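Local coordinates for protein putative isochorismatase hydrolase (Oleispira antarctica, PDB 3LQY) that probably acts as a hydrolase of the isochorismatase family, although its natural substrate is not established, at residues 42-47 with 52-57; 103-108 with 137-142; 129-134 with 176-181. One frame throughout, in Å; residues are numbered along the deposited sequence.

How the contacts relate
All three contacts join a helix to a strand of the parallel sheet of the isochorismatase-like alpha/beta/alpha fold, or to the residues that lead into one. Contact 1 comes first along the chain; contacts 2 and 3 interleave, 103-108, 129-134, 137-142, then 176-181. The centres of contacts 1 and 2 lie about 15 Å apart, on opposite faces of the sheet: in strand 54-59 Val54 faces helix 33-49 while Val55 meets Leu104 and Leu108 of helix 104-110. Contacts 2 and 3, centres about 11 Å apart, share helix 128-137 running into strand 140-149, which neighbours strand 179-181; Cys141 O and Asn179 N probably hydrogen-bond. Contacts 1 and 3, centres about 17 Å apart, do not touch.

Contact 1 of 3, residues 42-47 with 52-57; sequences KLLAKF and LPVVHV
Phe47 and Leu52 meet where helix 33-49 gives way to the turn leading into strand 54-59. The two side chains cross at about a right angle: Leu52 CB lies 3.3 Å from Phe47 CD2, while the CD2 methyl of the leucine sits over one face of the ring, 4.1 Å from its centroid and displaced toward the rim, a CH-pi contact. The same Phe47 CD2 also comes within 3.2 Å of Pro53 O, which approaches the ring obliquely. On the strand side, Val54 divides its work between two methyls. Set anti to the backbone N (chi1 178°), Val54 CG1 reaches Leu44 CD2 at 3.8 Å, and Val54 CG2, beside the backbone N, packs on Phe47 CB at 3.7 Å. Main chain adds one weak, bent hydrogen bond, from Leu52 N to Phe47 O over 3.0 Å. Further out, Leu10 of the neighbouring strand 8-13 touches Phe47 and pairs through its backbone with Pro53 and Val55, while Leu12 touches Val54; strand 8-13 therefore backs the phenylalanine and the valine. This is the alpha-to-beta half of a beta-alpha-beta crossover in a parallel sheet. Its chemistry is almost wholly apolar, which implies that the helix is held on the sheet by burial of hydrocarbon and a ring face, with little directional bonding between the two segments.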
loop_
_atom_site.group_PDB
_atom_site.type_symbol
_atom_site.label_atom_id
_atom_site.label_comp_id
_atom_site.label_asym_id
_atom_site.label_seq_id
_atom_site.Cartn_x
_atom_site.Cartn_y
_atom_site.Cartn_z
ATOM N N LYS A 42 -8.797 4.797 8.456
ATOM C CA LYS A 42 -10.224 4.399 8.509
ATOM C C LYS A 42 -10.351 2.872 8.281
ATOM O O LYS A 42 -11.003 2.161 9.030
ATOM C CB LYS A 42 -10.962 5.181 7.419
ATOM C CG LYS A 42 -12.371 5.621 7.683
ATOM C CD LYS A 42 -12.794 6.719 6.671
ATOM C CE LYS A 42 -12.156 8.090 7.056
ATOM N NZ LYS A 42 -12.691 9.216 6.227
ATOM N N LEU A 43 -9.727 2.363 7.218
ATOM C CA LEU A 43 -9.733 0.912 6.924
ATOM C C LEU A 43 -9.015 0.106 7.994
ATOM O O LEU A 43 -9.496 -0.930 8.476
ATOM C CB LEU A 43 -9.084 0.628 5.540
ATOM C CG LEU A 43 -10.052 0.806 4.384
ATOM C CD1 LEU A 43 -9.369 1.159 3.041
ATOM C CD2 LEU A 43 -10.866 -0.478 4.234
ATOM N N LEU A 44 -7.885 0.629 8.424
ATOM C CA LEU A 44 -7.099 -0.000 9.480
ATOM C C LEU A 44 -7.941 -0.265 10.731
ATOM O O LEU A 44 -7.835 -1.322 11.383
ATOM C CB LEU A 44 -5.973 0.939 9.891
ATOM C CG LEU A 44 -4.591 0.309 10.073
ATOM C CD1 LEU A 44 -3.792 1.259 10.811
ATOM C CD2 LEU A 44 -4.569 -1.046 10.749
ATOM N N ALA A 45 -8.742 0.741 11.078
ATOM C CA ALA A 45 -9.567 0.707 12.281
ATOM C C ALA A 45 -10.684 -0.327 12.134
ATOM O O ALA A 45 -11.014 -1.043 13.083
ATOM C CB ALA A 45 -10.155 2.105 12.584
ATOM N N LYS A 46 -11.279 -0.395 10.948
ATOM C CA LYS A 46 -12.320 -1.388 10.663
ATOM C C LYS A 46 -11.802 -2.834 10.787
ATOM O O LYS A 46 -12.443 -3.670 11.407
ATOM C CB LYS A 46 -12.922 -1.136 9.274
ATOM C CG LYS A 46 -14.205 -1.965 8.967
ATOM C CD LYS A 46 -15.265 -1.839 10.081
ATOM C CE LYS A 46 -16.660 -2.067 9.570
ATOM N NZ LYS A 46 -17.694 -1.675 10.553
ATOM N N PHE A 47 -10.634 -3.118 10.213
ATOM C CA PHE A 47 -10.057 -4.481 10.213
ATOM C C PHE A 47 -9.765 -4.946 11.641
ATOM O O PHE A 47 -10.122 -6.080 12.023
ATOM C CB PHE A 47 -8.784 -4.563 9.317
ATOM C CG PHE A 47 -9.062 -5.003 7.901
ATOM C CD1 PHE A 47 -9.705 -4.152 6.999
ATOM C CD2 PHE A 47 -8.704 -6.281 7.476
ATOM C CE1 PHE A 47 -9.991 -4.590 5.637
ATOM C CE2 PHE A 47 -8.983 -6.726 6.129
ATOM C CZ PHE A 47 -9.644 -5.882 5.245
ATOM N N LEU A 52 -10.084 -9.106 11.700
ATOM C CA LEU A 52 -9.254 -9.362 10.537
ATOM C C LEU A 52 -7.756 -9.136 10.420
ATOM O O LEU A 52 -7.185 -8.276 11.134
ATOM C CB LEU A 52 -10.014 -8.534 9.494
ATOM C CG LEU A 52 -11.324 -9.140 8.994
ATOM C CD1 LEU A 52 -12.262 -9.529 10.113
ATOM C CD2 LEU A 52 -12.019 -8.199 8.032
ATOM N N PRO A 53 -7.102 -9.934 9.563
ATOM C CA PRO A 53 -5.670 -9.799 9.340
ATOM C C PRO A 53 -5.251 -8.422 8.779
ATOM O O PRO A 53 -5.906 -7.881 7.871
ATOM C CB PRO A 53 -5.381 -10.909 8.319
ATOM C CG PRO A 53 -6.435 -11.880 8.521
ATOM C CD PRO A 53 -7.646 -11.077 8.812
ATOM N N VAL A 54 -4.171 -7.881 9.338
ATOM C CA VAL A 54 -3.546 -6.650 8.862
ATOM C C VAL A 54 -2.055 -6.915 8.648
ATOM O O VAL A 54 -1.367 -7.366 9.583
ATOM C CB VAL A 54 -3.719 -5.506 9.870
ATOM C CG1 VAL A 54 -3.030 -4.256 9.369
ATOM C CG2 VAL A 54 -5.185 -5.235 10.079
ATOM N N VAL A 55 -1.574 -6.669 7.418
ATOM C CA VAL A 55 -0.152 -6.806 7.106
ATOM C C VAL A 55 0.406 -5.508 6.528
ATOM O O VAL A 55 -0.217 -4.870 5.659
ATOM C CB VAL A 55 0.148 -7.933 6.127
ATOM C CG1 VAL A 55 1.655 -8.072 5.909
ATOM C CG2 VAL A 55 -0.435 -9.245 6.587
ATOM N N HIS A 56 1.594 -5.145 7.018
ATOM C CA HIS A 56 2.288 -3.937 6.575
ATOM C C HIS A 56 3.512 -4.256 5.735
ATOM O O HIS A 56 4.226 -5.255 5.967
ATOM C CB HIS A 56 2.764 -3.106 7.802
ATOM C CG HIS A 56 1.683 -2.805 8.788
ATOM N ND1 HIS A 56 0.981 -1.618 8.784
ATOM C CD2 HIS A 56 1.182 -3.542 9.814
ATOM C CE1 HIS A 56 0.115 -1.628 9.789
ATOM N NE2 HIS A 56 0.202 -2.789 10.413
ATOM N N VAL A 57 3.802 -3.354 4.811
ATOM C CA VAL A 57 4.983 -3.486 3.986
ATOM C C VAL A 57 5.716 -2.164 4.105
ATOM O O VAL A 57 5.085 -1.142 4.136
ATOM C CB VAL A 57 4.613 -3.775 2.540
ATOM C CG1 VAL A 57 5.835 -3.657 1.671
ATOM C CG2 VAL A 57 3.960 -5.193 2.429
#

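Contact 2 of 3, residues 103-108 with 137-142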
loop_
_atom_site.group_PDB
_atom_site.type_symbol
_atom_site.label_atom_id
_atom_site.label_comp_id
_atom_site.label_asym_id
_atom_site.label_seq_id
_atom_site.Cartn_x
_atom_site.Cartn_y
_atom_site.Cartn_z
ATOM N N ASP A 103 9.429 -11.905 2.253
ATOM C CA ASP A 103 8.725 -12.994 2.894
ATOM C C ASP A 103 7.232 -12.814 2.755
ATOM O O ASP A 103 6.471 -13.487 3.442
ATOM C CB ASP A 103 9.055 -12.969 4.395
ATOM C CG ASP A 103 10.549 -13.120 4.681
ATOM O OD1 ASP A 103 11.281 -13.571 3.769
ATOM O OD2 ASP A 103 10.990 -12.795 5.812
ATOM N N LEU A 104 6.798 -11.890 1.903
ATOM C CA LEU A 104 5.375 -11.529 1.879
ATOM C C LEU A 104 4.464 -12.724 1.636
ATOM O O LEU A 104 3.470 -12.903 2.351
ATOM C CB LEU A 104 5.078 -10.442 0.867
ATOM C CG LEU A 104 3.592 -10.045 0.884
ATOM C CD1 LEU A 104 3.219 -9.425 2.249
ATOM C CD2 LEU A 104 3.251 -9.113 -0.303
ATOM N N LYS A 105 4.813 -13.541 0.650
ATOM C CA LYS A 105 3.990 -14.691 0.283
ATOM C C LYS A 105 3.921 -15.639 1.468
ATOM O O LYS A 105 2.833 -15.922 1.985
ATOM C CB LYS A 105 4.563 -15.414 -0.945
ATOM C CG LYS A 105 3.575 -16.370 -1.646
ATOM C CD LYS A 105 4.279 -17.181 -2.752
ATOM C CE LYS A 105 3.312 -18.119 -3.504
ATOM N NZ LYS A 105 4.018 -19.310 -4.083
ATOM N N LYS A 106 5.094 -16.099 1.908
ATOM C CA LYS A 106 5.189 -17.004 3.050
ATOM C C LYS A 106 4.341 -16.459 4.197
ATOM O O LYS A 106 3.582 -17.183 4.827
ATOM C CB LYS A 106 6.651 -17.164 3.489
ATOM N N VAL A 107 4.445 -15.170 4.445
ATOM C CA VAL A 107 3.624 -14.524 5.461
ATOM C C VAL A 107 2.109 -14.666 5.208
ATOM O O VAL A 107 1.376 -15.168 6.075
ATOM C CB VAL A 107 4.035 -13.031 5.654
ATOM C CG1 VAL A 107 2.952 -12.256 6.401
ATOM C CG2 VAL A 107 5.375 -12.925 6.382
ATOM N N LEU A 108 1.651 -14.269 4.014
ATOM C CA LEU A 108 0.237 -14.356 3.677
ATOM C C LEU A 108 -0.211 -15.805 3.738
ATOM O O LEU A 108 -1.249 -16.099 4.337
ATOM C CB LEU A 108 -0.036 -13.791 2.281
ATOM C CG LEU A 108 0.222 -12.291 2.106
ATOM C CD1 LEU A 108 0.043 -11.922 0.622
ATOM C CD2 LEU A 108 -0.716 -11.470 2.970
ATOM N N LEU A 137 -0.746 -14.306 -8.759
ATOM C CA LEU A 137 -0.449 -15.406 -7.855
ATOM C C LEU A 137 -1.704 -16.115 -7.405
ATOM O O LEU A 137 -1.603 -17.185 -6.843
ATOM C CB LEU A 137 0.292 -14.905 -6.619
ATOM C CG LEU A 137 1.772 -14.593 -6.825
ATOM C CD1 LEU A 137 2.340 -13.896 -5.537
ATOM C CD2 LEU A 137 2.565 -15.842 -7.204
ATOM N N GLY A 138 -2.862 -15.490 -7.577
ATOM C CA GLY A 138 -4.121 -16.101 -7.212
ATOM C C GLY A 138 -5.000 -15.447 -6.165
ATOM O O GLY A 138 -6.084 -15.965 -5.889
ATOM N N TYR A 139 -4.564 -14.337 -5.560
ATOM C CA TYR A 139 -5.404 -13.623 -4.606
ATOM C C TYR A 139 -6.466 -12.811 -5.292
ATOM O O TYR A 139 -6.215 -12.254 -6.361
ATOM C CB TYR A 139 -4.555 -12.643 -3.756
ATOM C CG TYR A 139 -3.411 -13.321 -3.038
ATOM C CD1 TYR A 139 -3.589 -13.891 -1.782
ATOM C CD2 TYR A 139 -2.143 -13.384 -3.614
ATOM C CE1 TYR A 139 -2.554 -14.534 -1.141
ATOM C CE2 TYR A 139 -1.083 -14.017 -2.968
ATOM C CZ TYR A 139 -1.290 -14.595 -1.727
ATOM O OH TYR A 139 -0.229 -15.215 -1.068
ATOM N N GLU A 140 -7.650 -12.716 -4.693
ATOM C CA GLU A 140 -8.650 -11.749 -5.177
ATOM C C GLU A 140 -8.274 -10.412 -4.550
ATOM O O GLU A 140 -8.076 -10.334 -3.347
ATOM C CB GLU A 140 -10.063 -12.152 -4.775
ATOM C CG GLU A 140 -10.442 -13.510 -5.238
ATOM C CD GLU A 140 -11.821 -13.885 -4.793
ATOM O OE1 GLU A 140 -12.505 -13.040 -4.176
ATOM O OE2 GLU A 140 -12.205 -15.030 -5.025
ATOM N N CYS A 141 -8.125 -9.376 -5.372
ATOM C CA CYS A 141 -7.595 -8.116 -4.895
ATOM C C CYS A 141 -8.650 -7.043 -4.988
ATOM O O CYS A 141 -9.465 -7.019 -5.939
ATOM C CB CYS A 141 -6.407 -7.694 -5.757
ATOM S SG CYS A 141 -5.000 -8.797 -5.685
ATOM N N ALA A 142 -8.596 -6.141 -4.015
ATOM C CA ALA A 142 -9.293 -4.883 -4.100
ATOM C C ALA A 142 -8.269 -3.806 -3.790
ATOM O O ALA A 142 -7.269 -4.069 -3.119
ATOM C CB ALA A 142 -10.446 -4.849 -3.108
#
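Tyr139 leaves its backbone with CG anti to the carbonyl carbon (chi1 -56°), a setting that carries the phenol across to helix 104-110, where it meets Leu108. The two side chains slant across each other. Leu108 CB stands 3.6 Å from Tyr139 OH, and the CD1 methyl of the leucine reaches Tyr139 CZ at 3.8 Å, coming in obliquely to the ring, so that Leu108 CB and CD1 both lie against the hydroxyl end of the tyrosine. One turn earlier, Lys105 swings CG anti to its backbone N and then runs extended. Lys105 CG lies 4.0 Å from Tyr139 OH, and farther along the chain CE approaches Leu137 CD2 at 4.4 Å, a looser touch toward solvent. The lysine thus takes part through its methylenes, passing the phenol on its way outward.

Tyr139 is placed by the turn that ends helix 128-137. Gly138, with positive phi (119°), closes that helix in a Schellman motif, after which the chain turns into strand 140-149. Leu116 of the adjacent strand 115-121 touches both Leu108 and Tyr139, and Ala134 of helix 128-137 also packs on the tyrosine; Phe99 meets Leu108 and Leu137. The contact therefore bridges two helices on one face of the parallel sheet, close to the start of strand 140-149. The two segments exchange no hydrogen bonds, and their association probably rests on van der Waals contact and the burial of leucine and ring surface, with the aliphatic part of an exposed lysine extending that cover outward.

Contact 3 of 3, residues 129-134 with 176-181; sequences AVTRAA and AYANVA
Tyr177 offers one ring face to the side chain of Arg132, joining helix 128-137 to the loop that enters strand 179-181, an outermost strand of the parallel sheet in this alpha/beta/alpha fold. These two residues bury the most surface here. Extended from CG to NE, the arginine runs obliquely across the ring: Arg132 CG sits over the centre of the Tyr177 ring, 3.5 Å from its centroid and 13° from the normal, a close CH-pi contact, and CD continues toward the phenol oxygen. Beyond it the guanidinium, its plane 47° from that of the ring, presents one face to Tyr177 CE1, which is offset toward the rim of the group. The arginine is therefore neither stacked parallel on the tyrosine nor set perpendicular to it. Its stronger polar tie is the salt bridge from NE to Asp128, one turn earlier in the same helix, which would help fix how the guanidinium is turned over the tyrosine.

Thr131 adds a smaller apolar touch. With CG2 anti to the backbone N, the Thr131 methyl packs on Ala178 CB at 3.8 Å, while OG1 is hydrogen-bonded to Ile127 O, just ahead of the helix. Val143 of strand 140-149 and Leu173 of helix 162-173 also touch this threonine. At the other end of the contact, Arg132 NH1 reaches Tyr177 OH over 3.1 Å in a weak hydrogen bond, bent to 130° at the hydrogen.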
loop_
_atom_site.group_PDB
_atom_site.type_symbol
_atom_site.label_atom_id
_atom_site.label_comp_id
_atom_site.label_asym_id
_atom_site.label_seq_id
_atom_site.Cartn_x
_atom_site.Cartn_y
_atom_site.Cartn_z
ATOM N N ALA A 129 2.487 -2.697 -8.982
ATOM C CA ALA A 129 3.271 -3.943 -8.928
ATOM C C ALA A 129 2.653 -4.990 -8.030
ATOM O O ALA A 129 2.573 -6.133 -8.389
ATOM C CB ALA A 129 4.741 -3.680 -8.436
ATOM N N VAL A 130 2.270 -4.612 -6.813
ATOM C CA VAL A 130 1.779 -5.646 -5.896
ATOM C C VAL A 130 0.411 -6.170 -6.321
ATOM O O VAL A 130 0.115 -7.359 -6.118
ATOM C CB VAL A 130 1.755 -5.179 -4.384
ATOM C CG1 VAL A 130 0.643 -4.191 -4.107
ATOM C CG2 VAL A 130 1.615 -6.386 -3.484
ATOM N N THR A 131 -0.436 -5.304 -6.854
ATOM C CA THR A 131 -1.766 -5.735 -7.233
ATOM C C THR A 131 -1.691 -6.750 -8.377
ATOM O O THR A 131 -2.316 -7.815 -8.329
ATOM C CB THR A 131 -2.649 -4.551 -7.634
ATOM O OG1 THR A 131 -2.642 -3.597 -6.561
ATOM C CG2 THR A 131 -4.065 -5.002 -7.883
ATOM N N ARG A 132 -0.891 -6.449 -9.382
ATOM C CA ARG A 132 -0.741 -7.339 -10.542
ATOM C C ARG A 132 -0.014 -8.596 -10.163
ATOM O O ARG A 132 -0.401 -9.680 -10.604
ATOM C CB ARG A 132 0.017 -6.625 -11.648
ATOM C CG ARG A 132 -0.756 -5.469 -12.193
ATOM C CD ARG A 132 -0.049 -4.906 -13.418
ATOM N NE ARG A 132 -0.677 -3.697 -13.916
ATOM C CZ ARG A 132 -1.020 -3.433 -15.181
ATOM N NH1 ARG A 132 -0.868 -4.329 -16.171
ATOM N NH2 ARG A 132 -1.553 -2.268 -15.446
ATOM N N ALA A 133 0.994 -8.492 -9.289
ATOM C CA ALA A 133 1.698 -9.692 -8.843
ATOM C C ALA A 133 0.768 -10.613 -8.035
ATOM O O ALA A 133 0.781 -11.853 -8.217
ATOM C CB ALA A 133 2.950 -9.327 -8.034
ATOM N N ALA A 134 -0.033 -10.004 -7.152
ATOM C CA ALA A 134 -0.937 -10.751 -6.282
ATOM C C ALA A 134 -2.045 -11.453 -7.068
ATOM O O ALA A 134 -2.316 -12.618 -6.834
ATOM C CB ALA A 134 -1.538 -9.848 -5.199
ATOM N N ALA A 176 -9.689 -5.610 -14.409
ATOM C CA ALA A 176 -8.681 -6.443 -15.009
ATOM C C ALA A 176 -7.908 -7.186 -13.969
ATOM O O ALA A 176 -7.584 -8.345 -14.145
ATOM C CB ALA A 176 -7.773 -5.646 -15.906
ATOM N N TYR A 177 -7.620 -6.488 -12.879
ATOM C CA TYR A 177 -6.875 -7.056 -11.780
ATOM C C TYR A 177 -7.548 -6.933 -10.421
ATOM O O TYR A 177 -7.231 -7.724 -9.529
ATOM C CB TYR A 177 -5.565 -6.347 -11.685
ATOM C CG TYR A 177 -4.563 -6.668 -12.760
ATOM C CD1 TYR A 177 -4.353 -5.796 -13.814
ATOM C CD2 TYR A 177 -3.786 -7.815 -12.693
ATOM C CE1 TYR A 177 -3.375 -6.030 -14.727
ATOM C CE2 TYR A 177 -2.808 -8.049 -13.583
ATOM C CZ TYR A 177 -2.593 -7.140 -14.616
ATOM O OH TYR A 177 -1.570 -7.319 -15.524
ATOM N N ALA A 178 -8.403 -5.931 -10.205
ATOM C CA ALA A 178 -8.919 -5.742 -8.845
ATOM C C ALA A 178 -10.276 -5.059 -8.799
ATOM O O ALA A 178 -10.691 -4.413 -9.745
ATOM C CB ALA A 178 -7.850 -4.958 -7.966
ATOM N N ASN A 179 -10.993 -5.266 -7.692
ATOM C CA ASN A 179 -12.079 -4.355 -7.305
ATOM C C ASN A 179 -11.525 -3.049 -6.720
ATOM O O ASN A 179 -11.021 -3.020 -5.610
ATOM C CB ASN A 179 -13.045 -4.992 -6.274
ATOM C CG ASN A 179 -14.230 -4.084 -5.957
ATOM O OD1 ASN A 179 -14.761 -3.428 -6.856
ATOM N ND2 ASN A 179 -14.655 -4.049 -4.687
ATOM N N VAL A 180 -11.706 -1.974 -7.473
ATOM C CA VAL A 180 -11.245 -0.645 -7.129
ATOM C C VAL A 180 -12.472 0.115 -6.656
ATOM O O VAL A 180 -13.483 0.250 -7.373
ATOM C CB VAL A 180 -10.561 0.063 -8.312
ATOM C CG1 VAL A 180 -10.137 1.482 -7.950
ATOM C CG2 VAL A 180 -9.338 -0.772 -8.821
ATOM N N ALA A 181 -12.410 0.559 -5.413
ATOM C CA ALA A 181 -13.545 1.136 -4.745
ATOM C C ALA A 181 -13.043 2.048 -3.628
ATOM O O ALA A 181 -11.855 2.024 -3.284
ATOM C CB ALA A 181 -14.397 0.023 -4.170
#